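Local coordinates for sister chromatid cohesion protein (Chaetomium thermophilum, PDB 5T8V) that probably acts as a cohesin loader that binds chromatin, of which the helical, HEAT-repeat-containing C-terminal part is present in this crystal structure, at residues 76-80 and 81-85; 121-124 and 125-129; 1287-1290 and 1291-1295; 1371-1374 and 1375-1379. All coordinates share one frame; numbering follows the deposited sequence.

Interaction 1 of 4, residues 76-80 and 81-85; sequences MTVPL and DDLIY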
loop_
_atom_site.group_PDB
_atom_site.type_symbol
_atom_site.label_atom_id
_atom_site.label_comp_id
_atom_site.label_asym_id
_atom_site.label_seq_id
_atom_site.Cartn_x
_atom_site.Cartn_y
_atom_site.Cartn_z
ATOM N N MET A 76 39.339 -57.997 -20.841
ATOM C CA MET A 76 39.844 -58.301 -22.175
ATOM C C MET A 76 40.386 -59.720 -22.267
ATOM O O MET A 76 40.417 -60.300 -23.358
ATOM C CB MET A 76 40.935 -57.301 -22.552
ATOM C CG MET A 76 42.146 -57.339 -21.626
ATOM S SD MET A 76 43.162 -55.855 -21.736
ATOM C CE MET A 76 42.076 -54.637 -20.992
ATOM N N THR A 77 40.819 -60.294 -21.143
ATOM C CA THR A 77 41.434 -61.617 -21.155
ATOM C C THR A 77 40.410 -62.742 -21.177
ATOM O O THR A 77 40.763 -63.872 -21.534
ATOM C CB THR A 77 42.347 -61.780 -19.938
ATOM O OG1 THR A 77 43.160 -60.610 -19.788
ATOM C CG2 THR A 77 43.252 -62.999 -20.100
ATOM N N VAL A 78 39.162 -62.468 -20.804
ATOM C CA VAL A 78 38.107 -63.479 -20.816
ATOM C C VAL A 78 38.047 -64.107 -22.204
ATOM O O VAL A 78 37.968 -63.376 -23.202
ATOM C CB VAL A 78 36.749 -62.875 -20.421
ATOM C CG1 VAL A 78 35.613 -63.872 -20.670
ATOM C CG2 VAL A 78 36.770 -62.454 -18.962
ATOM N N PRO A 79 38.076 -65.432 -22.325
ATOM C CA PRO A 79 38.003 -66.047 -23.655
ATOM C C PRO A 79 36.787 -65.562 -24.427
ATOM O O PRO A 79 35.658 -65.598 -23.934
ATOM C CB PRO A 79 37.921 -67.546 -23.346
ATOM C CG PRO A 79 38.568 -67.692 -22.019
ATOM C CD PRO A 79 38.242 -66.438 -21.263
ATOM N N LEU A 80 37.029 -65.093 -25.651
ATOM C CA LEU A 80 35.939 -64.627 -26.500
ATOM C C LEU A 80 34.934 -65.740 -26.766
ATOM O O LEU A 80 33.726 -65.564 -26.564
ATOM C CB LEU A 80 36.504 -64.093 -27.817
ATOM C CG LEU A 80 35.494 -63.732 -28.910
ATOM C CD1 LEU A 80 34.735 -62.466 -28.542
ATOM C CD2 LEU A 80 36.195 -63.590 -30.249
ATOM N N ASP A 81 35.420 -66.903 -27.211
ATOM C CA ASP A 81 34.534 -67.952 -27.707
ATOM C C ASP A 81 33.454 -68.331 -26.702
ATOM O O ASP A 81 32.346 -68.708 -27.101
ATOM C CB ASP A 81 35.353 -69.188 -28.089
ATOM C CG ASP A 81 35.657 -69.252 -29.575
ATOM O OD1 ASP A 81 35.615 -68.196 -30.241
ATOM O OD2 ASP A 81 35.941 -70.361 -30.076
ATOM N N ASP A 82 33.742 -68.243 -25.404
ATOM C CA ASP A 82 32.762 -68.599 -24.386
ATOM C C ASP A 82 32.019 -67.384 -23.834
ATOM O O ASP A 82 31.267 -67.520 -22.863
ATOM C CB ASP A 82 33.426 -69.394 -23.255
ATOM C CG ASP A 82 34.455 -68.593 -22.480
ATOM O OD1 ASP A 82 34.347 -67.350 -22.423
ATOM O OD2 ASP A 82 35.375 -69.220 -21.911
ATOM N N LEU A 83 32.215 -66.205 -24.424
ATOM C CA LEU A 83 31.335 -65.069 -24.170
ATOM C C LEU A 83 30.196 -65.015 -25.180
ATOM O O LEU A 83 29.075 -64.629 -24.832
ATOM C CB LEU A 83 32.124 -63.757 -24.209
ATOM C CG LEU A 83 32.775 -63.299 -22.900
ATOM C CD1 LEU A 83 33.696 -62.116 -23.150
ATOM C CD2 LEU A 83 31.725 -62.932 -21.864
ATOM N N ILE A 84 30.470 -65.395 -26.431
ATOM C CA ILE A 84 29.402 -65.556 -27.411
ATOM C C ILE A 84 28.384 -66.572 -26.913
ATOM O O ILE A 84 27.178 -66.433 -27.149
ATOM C CB ILE A 84 29.987 -65.967 -28.776
ATOM C CG1 ILE A 84 30.771 -64.807 -29.392
ATOM C CG2 ILE A 84 28.884 -66.415 -29.740
ATOM C CD1 ILE A 84 32.252 -65.070 -29.505
ATOM N N TYR A 85 28.853 -67.612 -26.220
ATOM C CA TYR A 85 27.941 -68.626 -25.701
ATOM C C TYR A 85 27.048 -68.046 -24.610
ATOM O O TYR A 85 25.835 -68.286 -24.599
ATOM C CB TYR A 85 28.736 -69.823 -25.179
ATOM C CG TYR A 85 27.879 -70.977 -24.702
ATOM C CD1 TYR A 85 26.884 -71.512 -25.511
ATOM C CD2 TYR A 85 28.074 -71.540 -23.447
ATOM C CE1 TYR A 85 26.100 -72.568 -25.079
ATOM C CE2 TYR A 85 27.298 -72.598 -23.007
ATOM C CZ TYR A 85 26.313 -73.108 -23.828
ATOM O OH TYR A 85 25.538 -74.160 -23.396
#
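Leu-80 meets Leu-83 and Ile-84 at the loop-to-helix junction that begins helix 81-96 in the helical-repeat fold of this Scc2 fragment, and the carbonyl of Leu-80 is the polar centre of that entry. Two backbone N-H groups converge on its oxygen. Leu-83 N lies 2.7 Å from Leu-80 O and approaches from above the carbonyl plane, whereas Ile-84 N, 3.3 Å from the same Leu-80 O, comes from almost straight ahead (C=O...N angle 171°). One acceptor thus serves both an i+3 and an i+4 donor.

The apolar contacts form two separate pairs. Val-78 holds CG1 opposite its backbone N (chi1 170°), and this methyl meets Leu-83 CD1 at 3.6 Å, the two side chains crossing at about a right angle. Further along, Leu-80 CG and Ile-84 CD1, four residues apart in the chain, are also separated by 3.6 Å. Loop residues Arg-141 and Leu-146 pack on Leu-80 as well, and Arg-141 donates a hydrogen bond to Val-78 O.

The last pair is a van der Waals contact between a carboxylate and proline ring carbons. Asp-82 folds back over Pro-79 while also touching Leu-24 and Phe-28 of helix 9-36, and Pro-79 rests on Lys-21 of that helix. The carboxylate oxygen Asp-82 OD2 sits 3.4 Å from Pro-79 CB and 3.5 Å from Pro-79 CG.

Interaction 2 of 4, residues 121-124 and 125-129; sequences PNLE and AAIRA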
loop_
_atom_site.group_PDB
_atom_site.type_symbol
_atom_site.label_atom_id
_atom_site.label_comp_id
_atom_site.label_asym_id
_atom_site.label_seq_id
_atom_site.Cartn_x
_atom_site.Cartn_y
_atom_site.Cartn_z
ATOM N N PRO A 121 10.106 -67.075 -12.876
ATOM C CA PRO A 121 11.420 -67.654 -13.194
ATOM C C PRO A 121 11.929 -67.249 -14.570
ATOM O O PRO A 121 13.030 -66.697 -14.696
ATOM C CB PRO A 121 11.162 -69.162 -13.101
ATOM C CG PRO A 121 10.056 -69.281 -12.115
ATOM C CD PRO A 121 9.173 -68.090 -12.358
ATOM N N ASN A 122 11.133 -67.505 -15.612
ATOM C CA ASN A 122 11.549 -67.150 -16.965
ATOM C C ASN A 122 11.635 -65.637 -17.144
ATOM O O ASN A 122 12.577 -65.133 -17.769
ATOM C CB ASN A 122 10.586 -67.752 -17.986
ATOM C CG ASN A 122 10.684 -69.261 -18.062
ATOM O OD1 ASN A 122 11.663 -69.854 -17.611
ATOM N ND2 ASN A 122 9.671 -69.890 -18.644
ATOM N N LEU A 123 10.662 -64.898 -16.612
ATOM C CA LEU A 123 10.669 -63.444 -16.751
ATOM C C LEU A 123 11.934 -62.843 -16.150
ATOM O O LEU A 123 12.671 -62.111 -16.820
ATOM C CB LEU A 123 9.420 -62.856 -16.092
ATOM C CG LEU A 123 9.366 -61.331 -15.986
ATOM C CD1 LEU A 123 9.523 -60.682 -17.352
ATOM C CD2 LEU A 123 8.066 -60.896 -15.330
ATOM N N GLU A 124 12.197 -63.139 -14.876
ATOM C CA GLU A 124 13.401 -62.637 -14.219
ATOM C C GLU A 124 14.653 -63.096 -14.953
ATOM O O GLU A 124 15.581 -62.307 -15.180
ATOM C CB GLU A 124 13.433 -63.102 -12.763
ATOM C CG GLU A 124 12.498 -62.328 -11.850
ATOM C CD GLU A 124 12.594 -62.769 -10.405
ATOM O OE1 GLU A 124 11.865 -63.706 -10.017
ATOM O OE2 GLU A 124 13.406 -62.180 -9.660
ATOM N N ALA A 125 14.700 -64.377 -15.329
ATOM C CA ALA A 125 15.834 -64.881 -16.091
ATOM C C ALA A 125 16.082 -64.032 -17.332
ATOM O O ALA A 125 17.235 -63.780 -17.704
ATOM C CB ALA A 125 15.595 -66.342 -16.473
ATOM N N ALA A 126 15.010 -63.565 -17.976
ATOM C CA ALA A 126 15.160 -62.733 -19.165
ATOM C C ALA A 126 15.634 -61.330 -18.804
ATOM O O ALA A 126 16.507 -60.771 -19.477
ATOM C CB ALA A 126 13.840 -62.667 -19.930
ATOM N N ILE A 127 15.064 -60.741 -17.750
ATOM C CA ILE A 127 15.476 -59.406 -17.315
ATOM C C ILE A 127 16.980 -59.375 -17.069
ATOM O O ILE A 127 17.723 -58.576 -17.662
ATOM C CB ILE A 127 14.693 -58.990 -16.057
ATOM C CG1 ILE A 127 13.203 -58.855 -16.385
ATOM C CG2 ILE A 127 15.224 -57.675 -15.488
ATOM C CD1 ILE A 127 12.312 -58.684 -15.170
ATOM N N ARG A 128 17.455 -60.262 -16.194
ATOM C CA ARG A 128 18.868 -60.247 -15.848
ATOM C C ARG A 128 19.741 -60.802 -16.966
ATOM O O ARG A 128 20.936 -60.486 -17.017
ATOM C CB ARG A 128 19.081 -61.008 -14.542
ATOM C CG ARG A 128 18.542 -60.235 -13.348
ATOM C CD ARG A 128 19.087 -60.741 -12.037
ATOM N NE ARG A 128 18.815 -59.803 -10.948
ATOM C CZ ARG A 128 19.596 -58.777 -10.619
ATOM N NH1 ARG A 128 20.715 -58.539 -11.288
ATOM N NH2 ARG A 128 19.256 -57.985 -9.613
ATOM N N ALA A 129 19.173 -61.601 -17.872
ATOM C CA ALA A 129 19.893 -61.957 -19.089
ATOM C C ALA A 129 20.193 -60.713 -19.916
ATOM O O ALA A 129 21.326 -60.509 -20.372
ATOM C CB ALA A 129 19.083 -62.964 -19.903
#
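The carbonyl oxygens of Pro-121, Asn-122, Leu-123 and Glu-124 each accept the N-H four residues on, from Ala-125, Ala-126, Ile-127 and Arg-128 in turn, as in any regular alpha-helix. The bond from Arg-128 N to Glu-124 O, 3.0 Å long, is nearly linear, with an angle of 173° at the hydrogen. A weak second bond runs from Ala-126 N to Leu-123 O.

Among the side chains, Leu-123 and Ile-127 make the apolar pair. Leu-123 CG stands opposite its own backbone N (chi1 172°), which, with chi2 near 56°, turns CD1 toward the next turn, and Ile-127 CD1 reaches back to 4.0 Å from Leu-123 CG. On its way Ile-127 CG1 passes 3.3 Å from Leu-123 O. The alanines stay close to the backbone, Ala-125 CB lying 3.1 Å from Pro-121 O.

All of this belongs to helix 120-136, part of the largely helical stack near the start of this C-terminal fragment of Scc2. Ile-127 rests on Leu-196 of helix 190-213, and Ala-129 on Cys-90 and Ala-93 of helix 81-96.

Glu-124 and Arg-128, one turn apart, do not pair: Glu-124 OE2 and Arg-128 NE are 6.0 Å from each other. Instead the extended chain of Arg-128 carries NE to a salt bridge with Asp-199, and the Arg-128 side chain lies about 5 Å from a bound citrate, probably from the crystallisation liquor.

Interaction 3 of 4, residues 1287-1290 and 1291-1295; sequences EYVT and VGEIH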
loop_
_atom_site.group_PDB
_atom_site.type_symbol
_atom_site.label_atom_id
_atom_site.label_comp_id
_atom_site.label_asym_id
_atom_site.label_seq_id
_atom_site.Cartn_x
_atom_site.Cartn_y
_atom_site.Cartn_z
ATOM N N GLU A 1287 -17.386 18.518 -15.107
ATOM C CA GLU A 1287 -17.704 17.209 -14.539
ATOM C C GLU A 1287 -19.171 16.858 -14.794
ATOM O O GLU A 1287 -19.971 16.674 -13.873
ATOM C CB GLU A 1287 -17.377 17.162 -13.040
ATOM C CG GLU A 1287 -15.915 16.902 -12.714
ATOM C CD GLU A 1287 -15.470 15.502 -13.097
ATOM O OE1 GLU A 1287 -15.321 15.229 -14.308
ATOM O OE2 GLU A 1287 -15.276 14.670 -12.186
ATOM N N TYR A 1288 -19.514 16.776 -16.077
ATOM C CA TYR A 1288 -20.866 16.403 -16.469
ATOM C C TYR A 1288 -21.166 14.979 -16.012
ATOM O O TYR A 1288 -20.285 14.116 -15.973
ATOM C CB TYR A 1288 -21.030 16.523 -17.985
ATOM C CG TYR A 1288 -20.690 17.895 -18.528
ATOM C CD1 TYR A 1288 -21.655 18.889 -18.610
ATOM C CD2 TYR A 1288 -19.403 18.194 -18.956
ATOM C CE1 TYR A 1288 -21.348 20.144 -19.105
ATOM C CE2 TYR A 1288 -19.085 19.444 -19.451
ATOM C CZ TYR A 1288 -20.061 20.415 -19.525
ATOM O OH TYR A 1288 -19.750 21.663 -20.016
ATOM N N VAL A 1289 -22.430 14.735 -15.664
ATOM C CA VAL A 1289 -22.845 13.460 -15.086
ATOM C C VAL A 1289 -23.666 12.619 -16.051
ATOM O O VAL A 1289 -24.031 11.485 -15.709
ATOM C CB VAL A 1289 -23.610 13.674 -13.764
ATOM C CG1 VAL A 1289 -25.020 14.213 -14.010
ATOM C CG2 VAL A 1289 -23.639 12.389 -12.933
ATOM N N THR A 1290 -23.962 13.124 -17.248
ATOM C CA THR A 1290 -24.623 12.331 -18.276
ATOM C C THR A 1290 -24.094 12.758 -19.636
ATOM O O THR A 1290 -23.643 13.892 -19.813
ATOM C CB THR A 1290 -26.151 12.486 -18.251
ATOM O OG1 THR A 1290 -26.501 13.857 -18.470
ATOM C CG2 THR A 1290 -26.729 12.021 -16.923
ATOM N N VAL A 1291 -24.149 11.834 -20.598
ATOM C CA VAL A 1291 -23.805 12.190 -21.970
ATOM C C VAL A 1291 -24.942 12.942 -22.651
ATOM O O VAL A 1291 -24.716 13.591 -23.679
ATOM C CB VAL A 1291 -23.429 10.952 -22.804
ATOM C CG1 VAL A 1291 -22.234 10.239 -22.189
ATOM C CG2 VAL A 1291 -24.611 10.009 -22.938
ATOM N N GLY A 1292 -26.159 12.870 -22.109
ATOM C CA GLY A 1292 -27.256 13.639 -22.673
ATOM C C GLY A 1292 -27.140 15.121 -22.370
ATOM O O GLY A 1292 -27.472 15.963 -23.209
ATOM N N GLU A 1293 -26.670 15.460 -21.167
ATOM C CA GLU A 1293 -26.444 16.861 -20.823
ATOM C C GLU A 1293 -25.410 17.489 -21.748
ATOM O O GLU A 1293 -25.654 18.535 -22.356
ATOM C CB GLU A 1293 -25.995 16.980 -19.366
ATOM C CG GLU A 1293 -27.110 16.817 -18.346
ATOM C CD GLU A 1293 -26.604 16.893 -16.920
ATOM O OE1 GLU A 1293 -25.411 17.213 -16.731
ATOM O OE2 GLU A 1293 -27.398 16.636 -15.990
ATOM N N ILE A 1294 -24.239 16.860 -21.860
ATOM C CA ILE A 1294 -23.180 17.407 -22.702
ATOM C C ILE A 1294 -23.560 17.335 -24.175
ATOM O O ILE A 1294 -23.169 18.202 -24.964
ATOM C CB ILE A 1294 -21.846 16.685 -22.430
ATOM C CG1 ILE A 1294 -20.752 17.216 -23.360
ATOM C CG2 ILE A 1294 -22.000 15.183 -22.603
ATOM C CD1 ILE A 1294 -19.362 16.724 -23.016
ATOM N N HIS A 1295 -24.318 16.312 -24.576
ATOM C CA HIS A 1295 -24.741 16.216 -25.971
ATOM C C HIS A 1295 -25.696 17.347 -26.326
ATOM O O HIS A 1295 -25.561 17.980 -27.379
ATOM C CB HIS A 1295 -25.390 14.857 -26.235
ATOM C CG HIS A 1295 -25.837 14.669 -27.653
ATOM N ND1 HIS A 1295 -24.963 14.698 -28.717
ATOM C CD2 HIS A 1295 -27.066 14.450 -28.180
ATOM C CE1 HIS A 1295 -25.632 14.505 -29.840
ATOM N NE2 HIS A 1295 -26.910 14.352 -29.541
#
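Thr-1290 and Glu-1293 meet through a hydroxyl oxygen: Thr-1290 OG1 accepts the backbone N-H of Glu-1293 over 3.1 Å, with an angle of 154° at the hydrogen. The threonine torsion makes this possible, since chi1 of 60° puts OG1 between the backbone N and the carbonyl carbon, facing the first turn of helix 1291-1319.

The glutamate side chain then runs past that same hydroxyl. Glu-1293 CB lies 3.3 Å and Glu-1293 CG 3.0 Å from Thr-1290 OG1, the two side chains crossing at about a right angle. Glu-1293 CD follows at 3.4 Å from Thr-1290 OG1. Beyond CG the chain is extended, which carries the carboxylate to the side of Val-1289; there Glu-1293 OE2 comes within 3.9 Å of Val-1289 CG1. The other oxygen, OE1, forms a salt bridge with Arg-1245 of helix 1243-1254, so the buried acid has a charged partner outside the turn. The glutamate also touches Val-1246 and Leu-1249 of the same helix.

Tyr-1288, earlier in the loop, makes the apolar contact. Ile-1294 CB stands over one face of its ring, displaced toward the rim and 4.2 Å from Tyr-1288 CG, while the phenol OH is hydrogen-bonded to Leu-1283 O in the preceding helix. Ile-1294 CG2 also lies 3.5 Å from Thr-1290 O.

A threonine at the N-cap position whose hydroxyl takes the N-H three residues on is a classic way to begin an alpha-helix, and here it starts helix 1291-1319 after the loop from helix 1271-1284 in the C-terminal region of the cohesin loader.

Interaction 4 of 4, residues 1371-1374 and 1375-1379; sequences SMIL and LAIWE
Ser-1371 O and Leu-1375 N form the first of four successive i+4 hydrogen bonds in helix 1364-1387, one of the helices packed together at the C-terminal end of this helical-repeat protein. Met-1372 O accepts from Ala-1376 N and Ile-1373 O from Ile-1377 N, each over 2.9 Å. In the last, Trp-1378 N to Leu-1374 O, the hydrogen lies almost in line, at 175°. Ser-1371 OG is hydrogen-bonded to Leu-1367 O.

Outside the backbone, Leu-1375 leans over the serine, its CD1 3.6 Å from Ser-1371 CB and 3.2 Å from Ser-1371 O. It also rests on Asp-1448 and Leu-1449 of helix 1439-1452. Ala-1376 faces Ile-1280 of helix 1271-1284, and Ile-1377 packs against Met-1301, Leu-1304 and Val-1305 of helix 1291-1319, so neighbouring helices bury most of these residues.

Ile-1373 and Ile-1377 run side by side and point the same way. With CG1 of Ile-1377 placed opposite its carbonyl carbon (chi1 -65°), the branch extends back toward the N-terminal end of the helix until its CD1 meets Ile-1373 CG2 at 3.8 Å.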
loop_
_atom_site.group_PDB
_atom_site.type_symbol
_atom_site.label_atom_id
_atom_site.label_comp_id
_atom_site.label_asym_id
_atom_site.label_seq_id
_atom_site.Cartn_x
_atom_site.Cartn_y
_atom_site.Cartn_z
ATOM N N SER A 1371 -16.213 37.631 -33.950
ATOM C CA SER A 1371 -15.612 36.350 -34.310
ATOM C C SER A 1371 -15.071 35.621 -33.085
ATOM O O SER A 1371 -15.439 34.471 -32.820
ATOM C CB SER A 1371 -14.501 36.569 -35.338
ATOM O OG SER A 1371 -14.998 37.178 -36.517
ATOM N N MET A 1372 -14.183 36.275 -32.332
ATOM C CA MET A 1372 -13.529 35.653 -31.183
ATOM C C MET A 1372 -14.503 34.827 -30.353
ATOM O O MET A 1372 -14.178 33.715 -29.924
ATOM C CB MET A 1372 -12.882 36.716 -30.296
ATOM C CG MET A 1372 -11.591 37.294 -30.842
ATOM S SD MET A 1372 -10.795 38.380 -29.643
ATOM C CE MET A 1372 -12.047 39.637 -29.448
ATOM N N ILE A 1373 -15.698 35.370 -30.120
ATOM C CA ILE A 1373 -16.716 34.631 -29.379
ATOM C C ILE A 1373 -16.975 33.285 -30.043
ATOM O O ILE A 1373 -16.885 32.229 -29.405
ATOM C CB ILE A 1373 -18.005 35.465 -29.265
ATOM C CG1 ILE A 1373 -17.726 36.766 -28.504
ATOM C CG2 ILE A 1373 -19.107 34.660 -28.570
ATOM C CD1 ILE A 1373 -18.899 37.731 -28.462
ATOM N N LEU A 1374 -17.284 33.300 -31.344
ATOM C CA LEU A 1374 -17.640 32.064 -32.034
ATOM C C LEU A 1374 -16.463 31.098 -32.098
ATOM O O LEU A 1374 -16.634 29.893 -31.878
ATOM C CB LEU A 1374 -18.151 32.372 -33.439
ATOM C CG LEU A 1374 -19.439 33.191 -33.516
ATOM C CD1 LEU A 1374 -19.120 34.614 -33.895
ATOM C CD2 LEU A 1374 -20.414 32.579 -34.500
ATOM N N LEU A 1375 -15.263 31.598 -32.406
ATOM C CA LEU A 1375 -14.098 30.719 -32.455
ATOM C C LEU A 1375 -13.844 30.068 -31.102
ATOM O O LEU A 1375 -13.450 28.898 -31.032
ATOM C CB LEU A 1375 -12.864 31.494 -32.916
ATOM C CG LEU A 1375 -12.812 31.854 -34.403
ATOM C CD1 LEU A 1375 -13.053 33.330 -34.604
ATOM C CD2 LEU A 1375 -11.486 31.447 -35.016
ATOM N N ALA A 1376 -14.062 30.810 -30.014
ATOM C CA ALA A 1376 -13.904 30.233 -28.683
ATOM C C ALA A 1376 -14.965 29.171 -28.420
ATOM O O ALA A 1376 -14.655 28.070 -27.943
ATOM C CB ALA A 1376 -13.966 31.337 -27.628
ATOM N N ILE A 1377 -16.227 29.486 -28.728
ATOM C CA ILE A 1377 -17.304 28.511 -28.570
ATOM C C ILE A 1377 -16.944 27.214 -29.278
ATOM O O ILE A 1377 -16.977 26.130 -28.685
ATOM C CB ILE A 1377 -18.634 29.082 -29.101
ATOM C CG1 ILE A 1377 -19.087 30.274 -28.258
ATOM C CG2 ILE A 1377 -19.721 28.005 -29.094
ATOM C CD1 ILE A 1377 -20.230 31.054 -28.881
ATOM N N TRP A 1378 -16.596 27.306 -30.564
ATOM C CA TRP A 1378 -16.283 26.104 -31.327
ATOM C C TRP A 1378 -15.042 25.406 -30.789
ATOM O O TRP A 1378 -14.960 24.173 -30.832
ATOM C CB TRP A 1378 -16.092 26.448 -32.804
ATOM C CG TRP A 1378 -15.923 25.234 -33.658
ATOM C CD1 TRP A 1378 -14.749 24.685 -34.081
ATOM C CD2 TRP A 1378 -16.967 24.407 -34.183
ATOM N NE1 TRP A 1378 -14.997 23.570 -34.843
ATOM C CE2 TRP A 1378 -16.351 23.377 -34.921
ATOM C CE3 TRP A 1378 -18.364 24.439 -34.104
ATOM C CZ2 TRP A 1378 -17.082 22.389 -35.577
ATOM C CZ3 TRP A 1378 -19.087 23.457 -34.754
ATOM C CH2 TRP A 1378 -18.446 22.445 -35.481
ATOM N N GLU A 1379 -14.065 26.167 -30.291
ATOM C CA GLU A 1379 -12.889 25.553 -29.683
ATOM C C GLU A 1379 -13.294 24.658 -28.519
ATOM O O GLU A 1379 -12.940 23.472 -28.477
ATOM C CB GLU A 1379 -11.913 26.637 -29.224
ATOM C CG GLU A 1379 -10.617 26.104 -28.623
ATOM C CD GLU A 1379 -9.785 25.322 -29.623
ATOM O OE1 GLU A 1379 -9.984 25.512 -30.842
ATOM O OE2 GLU A 1379 -8.933 24.515 -29.189
#

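In the fold
From the N terminus the four contacts come in series; none nests in or crosses another, and each is local, joining residues a few positions apart in adjoining segments without closing a long loop. Interaction 1 ends the loop after helix 56-71 and leads into helix 81-96; interaction 2 lies within helix 120-136, which packs on helix 81-96. Their centres are about 22 Å apart. Most of the chain then intervenes, and interaction 3 lies about 99 Å from interaction 1 between centres. Here the loop after helix 1271-1284 turns into helix 1291-1319. Interaction 4, about 21 Å from interaction 3 between centres, sits in the next helix, 1364-1387, which packs against both 1271-1284 and 1291-1319.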